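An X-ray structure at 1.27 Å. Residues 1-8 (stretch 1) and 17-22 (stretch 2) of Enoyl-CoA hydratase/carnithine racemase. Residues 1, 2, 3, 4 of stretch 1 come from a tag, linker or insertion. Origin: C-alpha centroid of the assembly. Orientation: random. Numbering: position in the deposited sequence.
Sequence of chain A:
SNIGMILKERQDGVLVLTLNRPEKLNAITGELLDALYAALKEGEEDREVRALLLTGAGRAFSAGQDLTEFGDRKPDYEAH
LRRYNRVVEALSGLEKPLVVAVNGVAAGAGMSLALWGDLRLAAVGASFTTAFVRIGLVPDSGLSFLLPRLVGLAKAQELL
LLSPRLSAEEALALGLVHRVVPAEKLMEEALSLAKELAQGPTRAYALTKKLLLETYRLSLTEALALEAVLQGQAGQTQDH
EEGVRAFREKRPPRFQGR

Stretch 1, residues 1-8: SNIGMILK
Stretch 2 17-22: LTLNRP

How do the backbones run? Strands 6-8 and 17-19 lie antiparallel, their directions 155° apart, pairing Ile6 with Leu19, Leu7 with Thr18 and Lys8 with Leu17 at CA-CA distances of 4.9 to 5.0 Å. Leu7 and Thr18 form the hydrogen-bonded pair: Leu7 N to Thr18 O is 2.9 Å, Thr18 N to Leu7 O 3.0 Å.

What does Asn20, which buries the most surface, hold together? With phi/psi -136/68 and chi1 t (chi2 37°), its CA-to-CB bond points toward stretch 1. Asn20 N donates to Met5 O (2.8 Å), one more backbone hydrogen bond beside the Ile6-Leu19 pair, with the CA atoms of Met5 and Asn20 4.7 Å apart; Asn20 ND2 donates almost straight to OD1 of the tag residue Asn2 (2.8 Å). A water joins Asn2 N (3.0 Å) and Asn20 O (2.7 Å).

What does the turn before Met5 do for the contact? A type II turn from Asn2 to Met5, closed by Met5 N to Asn2 O at 3.0 Å, includes tag residue Gly4 at phi/psi 91/-14. Met5 follows at 72/21, rotamer m, t, m, its carbonyl O accepting from Asn20 N and its CA-to-CB bond sideways to stretch 2.

Which side chains meet across the sheet? Leu7 (m, t) shares a face with Thr18 (m), CB to CB 4.1 Å, and Leu7 CG lies 3.6 Å from Asn20 ND2. Ile6 (m, m), Lys8, Leu17 and Leu19 (both leucines m, t) occupy the other face; Ile6 CD1 packs against Leu19 CD2 at 3.5 Å, an apolar contact.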

# COMPACT_ATOMS: atom_id res chain seq x y z
N SER A 1 32.82 -14.12 21.37
CA SER A 1 32.81 -14.01 19.90
C SER A 1 32.49 -15.36 19.30
O SER A 1 32.70 -16.39 19.97
CB SER A 1 34.11 -13.47 19.33
OG SER A 1 35.19 -14.40 19.45
N ASN A 2 32.11 -15.37 18.05
CA ASN A 2 32.00 -16.68 17.33
C ASN A 2 32.34 -16.44 15.86
O ASN A 2 31.99 -15.38 15.29
CB ASN A 2 30.63 -17.35 17.52
CG ASN A 2 29.52 -16.67 16.73
OD1 ASN A 2 29.17 -15.52 17.04
ND2 ASN A 2 28.90 -17.45 15.84
N ILE A 3 32.96 -17.40 15.23
CA ILE A 3 33.35 -17.25 13.82
C ILE A 3 32.11 -17.08 12.97
O ILE A 3 31.20 -17.92 13.00
CB ILE A 3 34.19 -18.44 13.35
CG1 ILE A 3 35.52 -18.49 14.07
CG2 ILE A 3 34.36 -18.43 11.84
CD1 ILE A 3 36.29 -19.83 13.95
N GLY A 4 32.07 -15.99 12.21
CA GLY A 4 30.96 -15.62 11.34
C GLY A 4 29.91 -14.74 12.00
O GLY A 4 29.12 -14.17 11.25
N MET A 5 29.90 -14.62 13.34
CA MET A 5 29.14 -13.60 14.06
C MET A 5 27.63 -13.90 14.02
O MET A 5 26.87 -12.98 14.30
CB MET A 5 29.44 -12.21 13.53
CG MET A 5 30.88 -11.84 13.70
SD MET A 5 31.43 -10.52 12.60
CE MET A 5 31.60 -11.52 11.12
N ILE A 6 27.21 -15.15 13.78
CA ILE A 6 25.78 -15.55 13.89
C ILE A 6 25.70 -16.68 14.91
O ILE A 6 26.14 -17.81 14.65
CB ILE A 6 25.17 -15.94 12.55
CG1 ILE A 6 25.32 -14.83 11.51
CG2 ILE A 6 23.73 -16.32 12.72
CD1 ILE A 6 24.51 -13.58 11.80
N LEU A 7 25.22 -16.39 16.10
CA LEU A 7 25.00 -17.46 17.09
C LEU A 7 23.76 -18.24 16.70
O LEU A 7 22.80 -17.66 16.18
CB LEU A 7 24.85 -16.88 18.49
CG LEU A 7 26.08 -16.17 19.06
CD1 LEU A 7 25.73 -15.38 20.33
CD2 LEU A 7 27.19 -17.15 19.39
N LYS A 8 23.78 -19.53 16.96
CA LYS A 8 22.66 -20.41 16.65
C LYS A 8 22.32 -21.25 17.87
O LYS A 8 23.22 -21.88 18.43
CB LYS A 8 23.03 -21.39 15.54
CG LYS A 8 23.34 -20.76 14.22
CD LYS A 8 23.68 -21.82 13.16
CE LYS A 8 24.98 -22.53 13.45
NZ LYS A 8 25.39 -23.45 12.36
N LEU A 17 18.58 -17.30 16.04
CA LEU A 17 19.77 -16.67 15.41
C LEU A 17 20.04 -15.33 16.06
O LEU A 17 19.13 -14.51 16.13
CB LEU A 17 19.56 -16.50 13.91
CG LEU A 17 19.25 -17.79 13.15
CD1 LEU A 17 19.09 -17.53 11.66
CD2 LEU A 17 20.31 -18.88 13.41
N THR A 18 21.27 -15.10 16.48
CA THR A 18 21.64 -13.86 17.15
C THR A 18 22.81 -13.23 16.42
O THR A 18 23.90 -13.84 16.37
CB THR A 18 21.92 -14.08 18.64
OG1 THR A 18 20.86 -14.79 19.25
CG2 THR A 18 22.18 -12.77 19.34
N LEU A 19 22.59 -12.03 15.90
CA LEU A 19 23.69 -11.22 15.35
C LEU A 19 24.69 -10.94 16.48
O LEU A 19 24.28 -10.41 17.55
CB LEU A 19 23.19 -9.90 14.74
CG LEU A 19 22.04 -10.03 13.74
CD1 LEU A 19 21.61 -8.67 13.32
CD2 LEU A 19 22.40 -10.89 12.57
N ASN A 20 25.97 -11.24 16.26
CA ASN A 20 26.91 -11.27 17.41
C ASN A 20 28.22 -10.57 17.05
O ASN A 20 29.29 -11.18 17.02
CB ASN A 20 27.16 -12.71 17.83
CG ASN A 20 27.97 -12.77 19.09
OD1 ASN A 20 27.78 -11.92 19.96
ND2 ASN A 20 28.82 -13.80 19.22
N ARG A 21 28.13 -9.26 16.87
CA ARG A 21 29.29 -8.36 16.86
C ARG A 21 28.98 -7.17 17.74
O ARG A 21 28.94 -6.01 17.29
CB ARG A 21 29.57 -7.84 15.47
CG ARG A 21 30.09 -8.73 14.36
CD ARG A 21 30.52 -7.69 13.29
NE ARG A 21 31.78 -6.95 13.54
CZ ARG A 21 32.29 -6.01 12.75
NH1 ARG A 21 31.66 -5.60 11.68
NH2 ARG A 21 33.43 -5.44 13.03
N PRO A 22 28.72 -7.42 19.03
CA PRO A 22 28.12 -6.35 19.83
C PRO A 22 28.99 -5.11 20.03
O PRO A 22 28.45 -4.01 20.17
CB PRO A 22 27.78 -7.05 21.15
CG PRO A 22 28.72 -8.25 21.19
CD PRO A 22 28.76 -8.70 19.73
O HOH W 1 31.66 -12.51 17.26
O HOH W 2 21.18 -17.45 19.03